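Local coordinates for transcription elongation factor SPT6 (Candida glabrata, PDB 3PJP), which binds the phosphorylated C-terminal repeat domain of RNA polymerase II through its tandem SH2 domain and probably acts as a histone H3-H4 chaperone during elongation, at residues 48-51 and 55-58; 149-154 and 158-163. All coordinates share one frame; numbering follows the deposited sequence.

Contact 1 (48-51 and 55-58); sequences TWKL and LFQH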
# COMPACT_ATOMS: atom_id res chain seq x y z
N THR A 48 2.87 -9.65 8.49
CA THR A 48 2.81 -9.95 7.07
C THR A 48 1.35 -10.08 6.69
O THR A 48 0.57 -10.71 7.41
CB THR A 48 3.53 -11.28 6.74
OG1 THR A 48 4.91 -11.17 7.08
CG2 THR A 48 3.38 -11.60 5.26
N TRP A 49 0.95 -9.46 5.58
CA TRP A 49 -0.43 -9.58 5.15
C TRP A 49 -0.54 -9.76 3.65
O TRP A 49 0.39 -9.44 2.91
CB TRP A 49 -1.29 -8.40 5.65
CG TRP A 49 -0.97 -7.01 5.09
CD1 TRP A 49 0.09 -6.22 5.41
CD2 TRP A 49 -1.77 -6.27 4.17
NE1 TRP A 49 0.01 -5.01 4.73
CE2 TRP A 49 -1.13 -5.03 3.95
CE3 TRP A 49 -2.96 -6.53 3.50
CZ2 TRP A 49 -1.64 -4.06 3.09
CZ3 TRP A 49 -3.48 -5.58 2.65
CH2 TRP A 49 -2.82 -4.35 2.45
N LYS A 50 -1.67 -10.31 3.22
CA LYS A 50 -1.85 -10.65 1.81
C LYS A 50 -2.66 -9.59 1.07
O LYS A 50 -3.78 -9.27 1.45
CB LYS A 50 -2.52 -12.02 1.66
CG LYS A 50 -2.67 -12.46 0.20
CD LYS A 50 -3.41 -13.80 0.07
CE LYS A 50 -3.53 -14.18 -1.40
NZ LYS A 50 -4.17 -15.50 -1.61
N LEU A 51 -2.08 -9.05 0.01
CA LEU A 51 -2.76 -8.04 -0.79
C LEU A 51 -3.50 -8.68 -1.96
O LEU A 51 -4.56 -8.20 -2.37
CB LEU A 51 -1.76 -7.04 -1.37
CG LEU A 51 -1.20 -5.97 -0.42
CD1 LEU A 51 -0.13 -6.56 0.49
CD2 LEU A 51 -0.63 -4.80 -1.22
N LEU A 55 1.02 -11.89 -3.57
CA LEU A 55 1.44 -10.52 -3.29
C LEU A 55 1.28 -10.20 -1.81
O LEU A 55 0.16 -10.13 -1.29
CB LEU A 55 0.65 -9.53 -4.16
CG LEU A 55 1.07 -8.06 -4.12
CD1 LEU A 55 2.48 -7.86 -4.67
CD2 LEU A 55 0.08 -7.19 -4.88
N PHE A 56 2.41 -10.04 -1.12
CA PHE A 56 2.38 -9.85 0.33
C PHE A 56 3.20 -8.67 0.76
O PHE A 56 4.26 -8.39 0.17
CB PHE A 56 2.94 -11.08 1.05
CG PHE A 56 2.44 -12.37 0.51
CD1 PHE A 56 1.28 -12.95 1.01
CD2 PHE A 56 3.12 -13.02 -0.51
CE1 PHE A 56 0.82 -14.17 0.51
CE2 PHE A 56 2.67 -14.22 -1.01
CZ PHE A 56 1.51 -14.79 -0.51
N GLN A 57 2.74 -8.02 1.81
CA GLN A 57 3.50 -6.94 2.40
C GLN A 57 3.96 -7.28 3.80
O GLN A 57 3.20 -7.86 4.60
CB GLN A 57 2.69 -5.64 2.40
CG GLN A 57 3.39 -4.49 3.07
CD GLN A 57 2.62 -3.20 2.92
OE1 GLN A 57 1.66 -2.94 3.65
NE2 GLN A 57 3.03 -2.38 1.95
N HIS A 58 5.20 -6.93 4.11
CA HIS A 58 5.74 -7.08 5.44
C HIS A 58 5.88 -5.71 6.10
O HIS A 58 6.48 -4.79 5.52
CB HIS A 58 7.09 -7.80 5.37
CG HIS A 58 7.02 -9.13 4.67
ND1 HIS A 58 6.76 -10.31 5.33
CD2 HIS A 58 7.18 -9.46 3.36
CE1 HIS A 58 6.77 -11.31 4.47
NE2 HIS A 58 7.02 -10.82 3.26
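Gln-57 runs alongside Trp-49, its partner in a hydrogen-bonded antiparallel pair. Its CB rests 3.5 Å from Leu-51 CD1, while CG and CD pass beside the indole nitrogen. At the amide, OE1 accepts a hydrogen bond from Trp-49 NE1 at 2.9 Å, bent to 142° at the hydrogen; the amide and ring planes stand 70° apart and the donor is tilted from the carbonyl plane. Lys-97 NZ gives OE1 a second donor, and NE2 makes a weak hydrogen bond to Pro-144 O. The indole leans toward the partner strand because Trp-49 CG sits between its backbone N and carbonyl carbon (chi1 66°), and Leu-51 CD1 lies 3.8 Å over one ring face. Thr-48 and His-58, a non-hydrogen-bonded pair, project together from the other face of the sheet, where OG1 of Thr-48 and ND1 of His-58 share a hydrogen bond of 2.7 Å. Thr-48 OG1 also bonds Arg-36, which probably corresponds to the phosphate-binding arginine of the SH2 FLVRES motif; the pair thus borders the presumed phosphate pocket. Helix 18-25 packs against Thr-48 and Phe-56, helix 86-105 against Trp-49, and strand 159-166 touches Trp-49 and Gln-57.

Contact 2 (149-154 and 158-163); sequences LIFKLN and KLYIWN
Leu-149 pairs with Trp-162 through two backbone hydrogen bonds, and the CB atoms of Leu-149 and Trp-162 approach to 4.2 Å. Next, on the opposite face of the sheet, Ile-150 brings CG2 to 3.8 Å from Leu-159 CD2 and to 4.0 Å from Ile-161 CG1; Ile-150 also meets Val-118 and Ile-122 of helix 115-128. This is the central antiparallel hairpin of the second SH2 domain, its strands 146-152 and 159-166 joined by a short turn. Phe-151 follows, in a hydrogen-bonded pair with Tyr-160. A chi1 of 62° brings the Phe-151 ring toward the partner strand: Tyr-160 CB lies over one face, 3.9 Å from the centroid, and the edge of the phenyl points at the face of the Trp-162 five-membered ring in a T-shaped stack (planes at 76°, centroids 4.8 Å apart). Phe-188 of helix 181-191 adds another edge-to-face partner. The Lys-152 chain is extended as far as CE and turns at its last torsion, which lets NZ bond Ser-157 O in the turn. Beyond it, a water accepts from Leu-153 N at 3.0 Å and donates to Lys-158 O at 2.9 Å.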
# COMPACT_ATOMS: atom_id res chain seq x y z
N LEU A 149 0.37 4.90 -11.47
CA LEU A 149 -0.57 5.85 -12.02
C LEU A 149 -0.05 6.18 -13.41
O LEU A 149 0.96 6.86 -13.55
CB LEU A 149 -0.62 7.11 -11.15
CG LEU A 149 -1.30 8.39 -11.66
CD1 LEU A 149 -2.62 8.13 -12.37
CD2 LEU A 149 -1.52 9.32 -10.48
N ILE A 150 -0.71 5.65 -14.43
CA ILE A 150 -0.22 5.72 -15.80
C ILE A 150 -1.20 6.58 -16.59
O ILE A 150 -2.42 6.37 -16.52
CB ILE A 150 -0.13 4.32 -16.43
CG1 ILE A 150 0.58 3.36 -15.47
CG2 ILE A 150 0.58 4.38 -17.79
CD1 ILE A 150 0.72 1.95 -15.98
N PHE A 151 -0.68 7.57 -17.31
CA PHE A 151 -1.52 8.60 -17.93
C PHE A 151 -0.92 9.19 -19.20
O PHE A 151 0.28 9.14 -19.42
CB PHE A 151 -1.86 9.72 -16.92
CG PHE A 151 -0.66 10.47 -16.41
CD1 PHE A 151 -0.30 11.69 -16.96
CD2 PHE A 151 0.10 9.98 -15.36
CE1 PHE A 151 0.79 12.39 -16.48
CE2 PHE A 151 1.20 10.69 -14.87
CZ PHE A 151 1.54 11.91 -15.44
N LYS A 152 -1.79 9.77 -20.01
CA LYS A 152 -1.39 10.41 -21.25
C LYS A 152 -2.42 11.50 -21.54
O LYS A 152 -3.63 11.24 -21.56
CB LYS A 152 -1.36 9.37 -22.37
CG LYS A 152 -0.76 9.83 -23.67
CD LYS A 152 -0.75 8.67 -24.67
CE LYS A 152 -0.19 9.08 -26.03
NZ LYS A 152 1.28 9.12 -25.99
N LEU A 153 -1.94 12.72 -21.75
CA LEU A 153 -2.78 13.90 -21.90
C LEU A 153 -3.52 13.95 -23.25
O LEU A 153 -4.69 14.31 -23.32
CB LEU A 153 -1.93 15.16 -21.74
CG LEU A 153 -2.68 16.49 -21.91
CD1 LEU A 153 -3.53 16.80 -20.69
CD2 LEU A 153 -1.70 17.62 -22.19
N ASN A 154 -2.80 13.58 -24.31
CA ASN A 154 -3.36 13.54 -25.65
C ASN A 154 -2.34 12.90 -26.58
O ASN A 154 -1.25 12.54 -26.15
CB ASN A 154 -3.71 14.95 -26.14
CG ASN A 154 -2.53 15.89 -26.07
OD1 ASN A 154 -1.42 15.55 -26.48
ND2 ASN A 154 -2.76 17.08 -25.53
N LYS A 158 3.53 12.76 -24.19
CA LYS A 158 4.09 11.50 -23.74
C LYS A 158 3.17 10.77 -22.75
O LYS A 158 2.37 11.39 -22.06
CB LYS A 158 5.46 11.73 -23.09
CG LYS A 158 6.58 12.00 -24.08
CD LYS A 158 7.94 12.03 -23.40
CE LYS A 158 9.06 12.15 -24.42
NZ LYS A 158 10.41 12.22 -23.80
N LEU A 159 3.30 9.45 -22.72
CA LEU A 159 2.76 8.65 -21.62
C LEU A 159 3.72 8.73 -20.44
O LEU A 159 4.94 8.65 -20.62
CB LEU A 159 2.57 7.19 -22.06
CG LEU A 159 2.10 6.18 -21.00
CD1 LEU A 159 1.26 5.09 -21.64
CD2 LEU A 159 3.27 5.59 -20.23
N TYR A 160 3.18 8.91 -19.24
CA TYR A 160 3.99 8.99 -18.04
C TYR A 160 3.53 7.97 -17.01
O TYR A 160 2.38 7.54 -17.02
CB TYR A 160 3.90 10.37 -17.41
CG TYR A 160 4.48 11.48 -18.27
CD1 TYR A 160 5.85 11.73 -18.28
CD2 TYR A 160 3.66 12.28 -19.05
CE1 TYR A 160 6.38 12.75 -19.06
CE2 TYR A 160 4.18 13.31 -19.82
CZ TYR A 160 5.54 13.53 -19.82
OH TYR A 160 6.07 14.54 -20.59
N ILE A 161 4.44 7.61 -16.13
CA ILE A 161 4.13 6.70 -15.05
C ILE A 161 4.54 7.35 -13.75
O ILE A 161 5.72 7.62 -13.52
CB ILE A 161 4.85 5.33 -15.21
CG1 ILE A 161 4.39 4.64 -16.50
CG2 ILE A 161 4.59 4.44 -13.99
CD1 ILE A 161 5.00 3.28 -16.72
N TRP A 162 3.55 7.63 -12.91
CA TRP A 162 3.80 8.09 -11.56
C TRP A 162 3.55 6.95 -10.57
O TRP A 162 3.05 5.89 -10.95
CB TRP A 162 2.93 9.30 -11.22
CG TRP A 162 3.39 10.56 -11.91
CD1 TRP A 162 4.44 10.69 -12.79
CD2 TRP A 162 2.77 11.85 -11.82
NE1 TRP A 162 4.52 11.99 -13.22
CE2 TRP A 162 3.51 12.72 -12.64
CE3 TRP A 162 1.68 12.35 -11.10
CZ2 TRP A 162 3.19 14.08 -12.77
CZ3 TRP A 162 1.36 13.69 -11.23
CH2 TRP A 162 2.11 14.55 -12.06
N ASN A 163 3.88 7.17 -9.30
CA ASN A 163 3.87 6.08 -8.33
C ASN A 163 3.07 6.49 -7.10
O ASN A 163 3.24 7.60 -6.61
CB ASN A 163 5.29 5.72 -7.93
CG ASN A 163 6.11 5.21 -9.11
OD1 ASN A 163 5.98 4.05 -9.51
ND2 ASN A 163 6.92 6.08 -9.69
O HOH W 1 0.89 13.62 -21.08

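Overall arrangement
Contacts 1 and 2 occupy equivalent places in the two SH2 folds: each joins the third and fourth strands of a six-stranded mixed sheet. Their centres are 27 Å apart and their nearest atoms about 13 Å, so they do not touch directly. Strand 159-166 nevertheless connects them: beyond contact 2 it runs on to Lys-165 and Leu-166, whose side chains meet Gln-57 and Trp-49 of contact 1. Contact 1 is the more buried, and an acetate ion, probably from the crystallisation liquor, lies about 5 Å from the His-58 side chain, which may mark the presumed phosphate site. Contact 2 instead contributes an aromatic cluster packed against helix 181-191.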